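Porin (Acinetobacter baumannii AB307-0294, PDB 5DL7) is a beta-barrel of the OprD porin family that probably lets small molecules cross the outer membrane. Local coordinates at residues 192-204 with 213-225. Numbering follows the deposited sequence.
Sequences AATTDSFYTLGGS and RAYHAELKDIYQQ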
ATOM      1  N   ALA A 192      -2.863  -8.548 -18.209  1.00 22.47           N
ATOM      2  CA  ALA A 192      -3.323  -8.696 -16.813  1.00 23.11           C
ATOM      3  C   ALA A 192      -4.026 -10.073 -16.794  1.00 24.95           C
ATOM      4  O   ALA A 192      -4.704 -10.473 -17.768  1.00 27.28           O
ATOM      5  CB  ALA A 192      -4.304  -7.565 -16.489  1.00 25.60           C
ATOM      6  N   ALA A 193      -3.921 -10.865 -15.756  1.00 23.29           N
ATOM      7  CA  ALA A 193      -4.500 -12.158 -15.674  1.00 25.36           C
ATOM      8  C   ALA A 193      -5.078 -12.451 -14.322  1.00 23.98           C
ATOM      9  O   ALA A 193      -4.700 -11.880 -13.331  1.00 26.03           O
ATOM     10  CB  ALA A 193      -3.486 -13.256 -15.971  1.00 26.01           C
ATOM     11  N   THR A 194      -6.002 -13.395 -14.301  1.00 25.67           N
ATOM     12  CA  THR A 194      -6.558 -13.820 -13.034  1.00 25.60           C
ATOM     13  C   THR A 194      -6.353 -15.324 -12.917  1.00 24.61           C
ATOM     14  O   THR A 194      -6.151 -16.092 -13.876  1.00 26.65           O
ATOM     15  CB  THR A 194      -8.010 -13.454 -12.822  1.00 30.02           C
ATOM     16  OG1 THR A 194      -8.719 -14.134 -13.853  1.00 28.75           O
ATOM     17  CG2 THR A 194      -8.296 -11.962 -12.907  1.00 32.95           C
ATOM     18  N   THR A 195      -6.552 -15.806 -11.708  1.00 24.99           N
ATOM     19  CA  THR A 195      -6.389 -17.217 -11.411  1.00 24.53           C
ATOM     20  C   THR A 195      -7.188 -17.641 -10.200  1.00 27.10           C
ATOM     21  O   THR A 195      -7.828 -16.810  -9.584  1.00 27.73           O
ATOM     22  CB  THR A 195      -4.812 -17.515 -11.257  1.00 25.50           C
ATOM     23  OG1 THR A 195      -4.575 -18.922 -11.298  1.00 27.69           O
ATOM     24  CG2 THR A 195      -4.298 -16.902  -9.993  1.00 25.25           C
ATOM     25  N   ASP A 196      -7.110 -18.881  -9.812  1.00 28.26           N
ATOM     26  CA  ASP A 196      -7.978 -19.182  -8.743  1.00 31.38           C
ATOM     27  C   ASP A 196      -7.425 -19.276  -7.369  1.00 28.81           C
ATOM     28  O   ASP A 196      -8.183 -19.698  -6.451  1.00 32.39           O
ATOM     29  CB  ASP A 196      -8.772 -20.313  -8.983  1.00 39.43           C
ATOM     30  CG  ASP A 196      -8.015 -21.442  -9.271  1.00 40.38           C
ATOM     31  OD1 ASP A 196      -6.887 -21.575  -8.919  1.00 54.59           O
ATOM     32  OD2 ASP A 196      -8.627 -22.209 -10.107  1.00 59.90           O
ATOM     33  N   SER A 197      -6.125 -19.104  -7.221  1.00 26.18           N
ATOM     34  CA  SER A 197      -5.614 -19.120  -5.865  1.00 27.84           C
ATOM     35  C   SER A 197      -4.235 -18.526  -5.719  1.00 25.53           C
ATOM     36  O   SER A 197      -3.482 -18.418  -6.656  1.00 23.42           O
ATOM     37  CB  SER A 197      -5.767 -20.516  -5.295  1.00 34.11           C
ATOM     38  OG  SER A 197      -4.702 -21.269  -5.771  1.00 31.68           O
ATOM     39  N   PHE A 198      -3.944 -18.114  -4.468  1.00 22.04           N
ATOM     40  CA  PHE A 198      -2.694 -17.488  -4.111  1.00 19.82           C
ATOM     41  C   PHE A 198      -2.388 -18.058  -2.698  1.00 22.26           C
ATOM     42  O   PHE A 198      -3.268 -18.105  -1.821  1.00 21.73           O
ATOM     43  CB  PHE A 198      -2.804 -16.004  -4.072  1.00 21.45           C
ATOM     44  CG  PHE A 198      -1.590 -15.280  -3.542  1.00 19.73           C
ATOM     45  CD1 PHE A 198      -1.544 -15.024  -2.183  1.00 22.40           C
ATOM     46  CD2 PHE A 198      -0.467 -14.937  -4.297  1.00 19.81           C
ATOM     47  CE1 PHE A 198      -0.382 -14.499  -1.611  1.00 20.58           C
ATOM     48  CE2 PHE A 198       0.632 -14.231  -3.725  1.00 21.54           C
ATOM     49  CZ  PHE A 198       0.663 -14.015  -2.368  1.00 21.62           C
ATOM     50  N   TYR A 199      -1.140 -18.411  -2.496  1.00 21.35           N
ATOM     51  CA  TYR A 199      -0.727 -18.733  -1.131  1.00 22.49           C
ATOM     52  C   TYR A 199       0.647 -18.117  -0.827  1.00 21.22           C
ATOM     53  O   TYR A 199       1.474 -17.826  -1.733  1.00 20.28           O
ATOM     54  CB  TYR A 199      -0.696 -20.174  -0.884  1.00 26.86           C
ATOM     55  CG  TYR A 199       0.434 -20.918  -1.329  1.00 29.74           C
ATOM     56  CD1 TYR A 199       1.552 -21.112  -0.514  1.00 29.98           C
ATOM     57  CD2 TYR A 199       0.463 -21.578  -2.531  1.00 33.43           C
ATOM     58  CE1 TYR A 199       2.736 -21.667  -0.999  1.00 38.90           C
ATOM     59  CE2 TYR A 199       1.662 -22.209  -2.975  1.00 35.54           C
ATOM     60  CZ  TYR A 199       2.780 -22.263  -2.219  1.00 39.84           C
ATOM     61  OH  TYR A 199       3.982 -22.841  -2.734  1.00 40.36           O
ATOM     62  N   THR A 200       0.819 -17.812   0.479  1.00 20.30           N
ATOM     63  CA  THR A 200       2.127 -17.299   0.937  1.00 18.70           C
ATOM     64  C   THR A 200       2.361 -17.832   2.376  1.00 19.77           C
ATOM     65  O   THR A 200       1.403 -18.042   3.111  1.00 22.11           O
ATOM     66  CB  THR A 200       2.254 -15.752   0.843  1.00 20.48           C
ATOM     67  OG1 THR A 200       3.624 -15.330   1.025  1.00 21.68           O
ATOM     68  CG2 THR A 200       1.334 -15.098   1.762  1.00 22.88           C
ATOM     69  N   LEU A 201       3.637 -18.074   2.668  1.00 19.75           N
ATOM     70  CA  LEU A 201       4.001 -18.399   4.043  1.00 23.49           C
ATOM     71  C   LEU A 201       5.430 -17.901   4.353  1.00 21.90           C
ATOM     72  O   LEU A 201       6.266 -17.690   3.507  1.00 20.81           O
ATOM     73  CB  LEU A 201       3.853 -19.854   4.287  1.00 27.32           C
ATOM     74  CG  LEU A 201       4.859 -20.756   3.802  1.00 30.71           C
ATOM     75  CD1 LEU A 201       4.498 -22.202   4.273  1.00 34.04           C
ATOM     76  CD2 LEU A 201       4.899 -20.729   2.274  1.00 35.54           C
ATOM     77  N   GLY A 202       5.637 -17.602   5.646  1.00 21.90           N
ATOM     78  CA  GLY A 202       6.982 -17.216   6.050  1.00 23.51           C
ATOM     79  C   GLY A 202       6.956 -16.735   7.488  1.00 22.90           C
ATOM     80  O   GLY A 202       6.110 -17.117   8.317  1.00 23.31           O
ATOM     81  N   GLY A 203       7.873 -15.911   7.772  1.00 23.14           N
ATOM     82  CA  GLY A 203       8.034 -15.453   9.140  1.00 26.49           C
ATOM     83  C   GLY A 203       8.732 -14.111   9.286  1.00 24.97           C
ATOM     84  O   GLY A 203       9.436 -13.652   8.410  1.00 24.62           O
ATOM     85  N   SER A 204       8.615 -13.544  10.482  1.00 25.50           N
ATOM     86  CA  SER A 204       9.236 -12.257  10.865  1.00 26.49           C
ATOM     87  C   SER A 204       9.857 -12.431  12.263  1.00 28.02           C
ATOM     88  O   SER A 204       9.139 -12.878  13.155  1.00 27.77           O
ATOM     89  CB  SER A 204       8.066 -11.208  10.856  1.00 31.29           C
ATOM     90  OG  SER A 204       8.578  -9.982  11.365  1.00 35.38           O
ATOM     91  N   ARG A 213      12.712 -10.698   7.879  1.00 22.91           N
ATOM     92  CA  ARG A 213      11.530 -11.249   7.358  1.00 24.02           C
ATOM     93  C   ARG A 213      11.927 -12.070   6.096  1.00 20.90           C
ATOM     94  O   ARG A 213      12.818 -11.698   5.296  1.00 21.51           O
ATOM     95  CB  ARG A 213      10.569 -10.193   6.945  1.00 25.36           C
ATOM     96  CG  ARG A 213      10.138  -9.297   8.132  1.00 27.13           C
ATOM     97  CD  ARG A 213       8.981  -8.435   7.768  1.00 28.89           C
ATOM     98  NE  ARG A 213       9.478  -7.418   6.832  1.00 27.74           N
ATOM     99  CZ  ARG A 213       8.697  -6.627   6.038  1.00 28.24           C
ATOM    100  NH1 ARG A 213       7.395  -6.783   6.059  1.00 30.60           N
ATOM    101  NH2 ARG A 213       9.172  -5.603   5.270  1.00 26.56           N
ATOM    102  N   ALA A 214      11.147 -13.142   5.903  1.00 21.60           N
ATOM    103  CA  ALA A 214      11.338 -14.060   4.752  1.00 22.20           C
ATOM    104  C   ALA A 214       9.945 -14.619   4.463  1.00 20.43           C
ATOM    105  O   ALA A 214       9.303 -15.162   5.309  1.00 21.02           O
ATOM    106  CB  ALA A 214      12.348 -15.133   5.000  1.00 23.09           C
ATOM    107  N   TYR A 215       9.585 -14.593   3.173  1.00 18.98           N
ATOM    108  CA  TYR A 215       8.319 -15.192   2.765  1.00 19.14           C
ATOM    109  C   TYR A 215       8.486 -15.793   1.356  1.00 19.78           C
ATOM    110  O   TYR A 215       9.294 -15.352   0.524  1.00 20.81           O
ATOM    111  CB  TYR A 215       7.166 -14.151   2.646  1.00 19.64           C
ATOM    112  CG  TYR A 215       6.826 -13.514   3.971  1.00 20.75           C
ATOM    113  CD1 TYR A 215       5.983 -14.102   4.854  1.00 21.56           C
ATOM    114  CD2 TYR A 215       7.473 -12.300   4.256  1.00 23.21           C
ATOM    115  CE1 TYR A 215       5.815 -13.564   6.159  1.00 23.24           C
ATOM    116  CE2 TYR A 215       7.271 -11.738   5.537  1.00 25.60           C
ATOM    117  CZ  TYR A 215       6.490 -12.377   6.414  1.00 25.48           C
ATOM    118  OH  TYR A 215       6.329 -11.754   7.646  1.00 28.69           O
ATOM    119  N   HIS A 216       7.695 -16.787   1.103  1.00 20.74           N
ATOM    120  CA  HIS A 216       7.490 -17.412  -0.208  1.00 19.70           C
ATOM    121  C   HIS A 216       5.995 -17.299  -0.614  1.00 21.90           C
ATOM    122  O   HIS A 216       5.144 -17.427   0.216  1.00 20.01           O
ATOM    123  CB  HIS A 216       7.931 -18.920  -0.241  1.00 22.43           C
ATOM    124  CG  HIS A 216       7.431 -19.667  -1.451  1.00 25.10           C
ATOM    125  ND1 HIS A 216       8.007 -19.521  -2.694  1.00 25.93           N
ATOM    126  CD2 HIS A 216       6.347 -20.451  -1.626  1.00 27.77           C
ATOM    127  CE1 HIS A 216       7.318 -20.219  -3.571  1.00 26.76           C
ATOM    128  NE2 HIS A 216       6.364 -20.859  -2.955  1.00 26.88           N
ATOM    129  N   ALA A 217       5.753 -17.098  -1.878  1.00 18.86           N
ATOM    130  CA  ALA A 217       4.388 -16.930  -2.404  1.00 19.26           C
ATOM    131  C   ALA A 217       4.295 -17.592  -3.819  1.00 19.23           C
ATOM    132  O   ALA A 217       5.259 -17.655  -4.589  1.00 20.33           O
ATOM    133  CB  ALA A 217       3.978 -15.508  -2.580  1.00 20.71           C
ATOM    134  N   GLU A 218       3.089 -18.071  -4.084  1.00 20.42           N
ATOM    135  CA  GLU A 218       2.727 -18.586  -5.402  1.00 21.49           C
ATOM    136  C   GLU A 218       1.357 -18.024  -5.743  1.00 20.29           C
ATOM    137  O   GLU A 218       0.369 -18.362  -5.111  1.00 20.06           O
ATOM    138  CB  GLU A 218       2.790 -20.081  -5.483  1.00 24.97           C
ATOM    139  CG  GLU A 218       2.414 -20.559  -6.882  1.00 28.80           C
ATOM    140  CD  GLU A 218       2.372 -22.082  -6.982  1.00 43.32           C
ATOM    141  OE1 GLU A 218       3.372 -22.675  -6.724  1.00 40.37           O
ATOM    142  OE2 GLU A 218       1.293 -22.611  -7.100  1.00 51.57           O
ATOM    143  N   LEU A 219       1.310 -17.336  -6.920  1.00 19.42           N
ATOM    144  CA  LEU A 219      -0.006 -16.994  -7.566  1.00 20.42           C
ATOM    145  C   LEU A 219      -0.156 -18.000  -8.692  1.00 21.51           C
ATOM    146  O   LEU A 219       0.649 -18.007  -9.660  1.00 21.54           O
ATOM    147  CB  LEU A 219       0.091 -15.586  -8.112  1.00 20.34           C
ATOM    148  CG  LEU A 219      -1.098 -15.003  -8.821  1.00 20.45           C
ATOM    149  CD1 LEU A 219      -2.290 -14.923  -7.866  1.00 20.74           C
ATOM    150  CD2 LEU A 219      -0.806 -13.656  -9.402  1.00 21.97           C
ATOM    151  N   LYS A 220      -1.140 -18.874  -8.514  1.00 21.30           N
ATOM    152  CA  LYS A 220      -1.216 -20.168  -9.274  1.00 22.79           C
ATOM    153  C   LYS A 220      -1.210 -19.856 -10.790  1.00 23.02           C
ATOM    154  O   LYS A 220      -1.975 -19.004 -11.265  1.00 23.64           O
ATOM    155  CB  LYS A 220      -2.486 -20.874  -8.944  1.00 25.23           C
ATOM    156  CG  LYS A 220      -2.550 -22.237  -9.672  1.00 27.59           C
ATOM    157  CD  LYS A 220      -3.817 -22.886  -9.257  1.00 39.72           C
ATOM    158  CE  LYS A 220      -4.090 -24.204  -9.990  1.00 47.86           C
ATOM    159  NZ  LYS A 220      -5.595 -24.133 -10.037  1.00 55.44           N
ATOM    160  N   ASP A 221      -0.287 -20.475 -11.540  1.00 24.63           N
ATOM    161  CA  ASP A 221      -0.158 -20.389 -13.026  1.00 24.97           C
ATOM    162  C   ASP A 221       0.262 -19.019 -13.469  1.00 22.38           C
ATOM    163  O   ASP A 221       0.157 -18.700 -14.681  1.00 24.37           O
ATOM    164  CB  ASP A 221      -1.519 -20.838 -13.620  1.00 27.07           C
ATOM    165  CG  ASP A 221      -1.732 -22.284 -13.549  1.00 29.47           C
ATOM    166  OD1 ASP A 221      -0.823 -23.075 -13.781  1.00 32.17           O
ATOM    167  OD2 ASP A 221      -2.904 -22.671 -13.317  1.00 32.55           O
ATOM    168  N   ILE A 222       0.779 -18.152 -12.589  1.00 22.21           N
ATOM    169  CA  ILE A 222       1.238 -16.841 -12.888  1.00 21.73           C
ATOM    170  C   ILE A 222       2.676 -16.619 -12.465  1.00 22.42           C
ATOM    171  O   ILE A 222       3.541 -16.510 -13.280  1.00 21.74           O
ATOM    172  CB  ILE A 222       0.307 -15.703 -12.438  1.00 21.38           C
ATOM    173  CG1 ILE A 222      -1.132 -15.949 -13.040  1.00 23.03           C
ATOM    174  CG2 ILE A 222       0.857 -14.387 -12.904  1.00 23.81           C
ATOM    175  CD1 ILE A 222      -2.115 -14.889 -12.613  1.00 23.50           C
ATOM    176  N   TYR A 223       2.920 -16.617 -11.167  1.00 21.06           N
ATOM    177  CA  TYR A 223       4.319 -16.404 -10.691  1.00 19.32           C
ATOM    178  C   TYR A 223       4.530 -17.084  -9.337  1.00 21.01           C
ATOM    179  O   TYR A 223       3.563 -17.265  -8.572  1.00 20.04           O
ATOM    180  CB  TYR A 223       4.759 -14.988 -10.672  1.00 19.99           C
ATOM    181  CG  TYR A 223       4.095 -14.095  -9.680  1.00 20.02           C
ATOM    182  CD1 TYR A 223       4.466 -14.176  -8.311  1.00 20.71           C
ATOM    183  CD2 TYR A 223       3.131 -13.184  -9.958  1.00 20.36           C
ATOM    184  CE1 TYR A 223       3.869 -13.335  -7.394  1.00 21.29           C
ATOM    185  CE2 TYR A 223       2.557 -12.318  -9.038  1.00 21.20           C
ATOM    186  CZ  TYR A 223       2.829 -12.380  -7.742  1.00 20.26           C
ATOM    187  OH  TYR A 223       2.276 -11.612  -6.761  1.00 20.67           O
ATOM    188  N   GLN A 224       5.820 -17.316  -9.050  1.00 19.94           N
ATOM    189  CA  GLN A 224       6.302 -17.614  -7.663  1.00 20.66           C
ATOM    190  C   GLN A 224       7.194 -16.465  -7.278  1.00 19.91           C
ATOM    191  O   GLN A 224       7.939 -15.940  -8.112  1.00 21.21           O
ATOM    192  CB  GLN A 224       7.062 -18.962  -7.568  1.00 23.28           C
ATOM    193  CG  GLN A 224       6.099 -20.062  -7.694  1.00 33.99           C
ATOM    194  CD  GLN A 224       6.782 -21.427  -7.652  1.00 42.75           C
ATOM    195  OE1 GLN A 224       6.234 -22.495  -8.234  1.00 56.11           O
ATOM    196  NE2 GLN A 224       7.938 -21.433  -7.060  1.00 49.35           N
ATOM    197  N   GLN A 225       7.196 -16.110  -6.009  1.00 19.48           N
ATOM    198  CA  GLN A 225       7.930 -14.966  -5.519  1.00 18.59           C
ATOM    199  C   GLN A 225       8.512 -15.248  -4.095  1.00 19.57           C
ATOM    200  O   GLN A 225       7.751 -15.775  -3.306  1.00 21.53           O
ATOM    201  CB  GLN A 225       7.113 -13.724  -5.582  1.00 18.41           C
ATOM    202  CG  GLN A 225       7.763 -12.457  -5.099  1.00 18.07           C
ATOM    203  CD  GLN A 225       6.799 -11.291  -5.303  1.00 18.72           C
ATOM    204  OE1 GLN A 225       5.960 -10.992  -4.461  1.00 18.84           O
ATOM    205  NE2 GLN A 225       6.939 -10.640  -6.486  1.00 19.65           N
TER
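The backbone oxygen of His-216 takes two hydrogen bonds from the neighbouring strand. Leu-201 N approaches it nearly in line with the carbonyl, whereas Thr-200 OG1 reaches it at 2.7 Å from well above the carbonyl plane. The threonine hydroxyl, turned anti to its own N (chi1 -168°), leans across to the partner strand and is also hydrogen-bonded to Thr-133. This shared acceptor sits in an antiparallel hairpin of the porin barrel, strands 198-204 and 213-219, whose remaining rungs are regular backbone pairs such as Gly-203 with Ala-214.

On the face carrying Thr-200, the Phe-198 ring brings CZ to within 3.6 Å of Ala-217 CB and meets Leu-219 CB at its edge, in plane. Further along, the Tyr-215 ring packs obliquely against the backbone of Gly-202 and Gly-203; with no side chain on Gly-202, CD1 comes within 3.5 Å of its CA. On the opposite face, His-216 NE2 donates to Tyr-199 OH at 3.1 Å, in the imidazole plane but bent to 138°, while ND1 is hydrogen-bonded to Gln-226. Tyr-199 CE2 also packs 3.5 Å from Glu-218 CB.

Beyond the strands, Lys-220 N still bonds to Ser-197 O, Thr-195 OG1 donates to Lys-220 O at 2.6 Å, and Lys-220 NZ meets the syn lone pair of Asp-196 OD1 in a 3.1 Å salt bridge. Nearby, Ile-222 N and Tyr-223 N share Leu-219 O in a classic beta bulge. Backbone and side-chain bonds together thus carry the pairing past the strand ends, and the buried Thr-200 hydroxyl, tied to both His-216 O and Thr-133, would be restricted in its rotation.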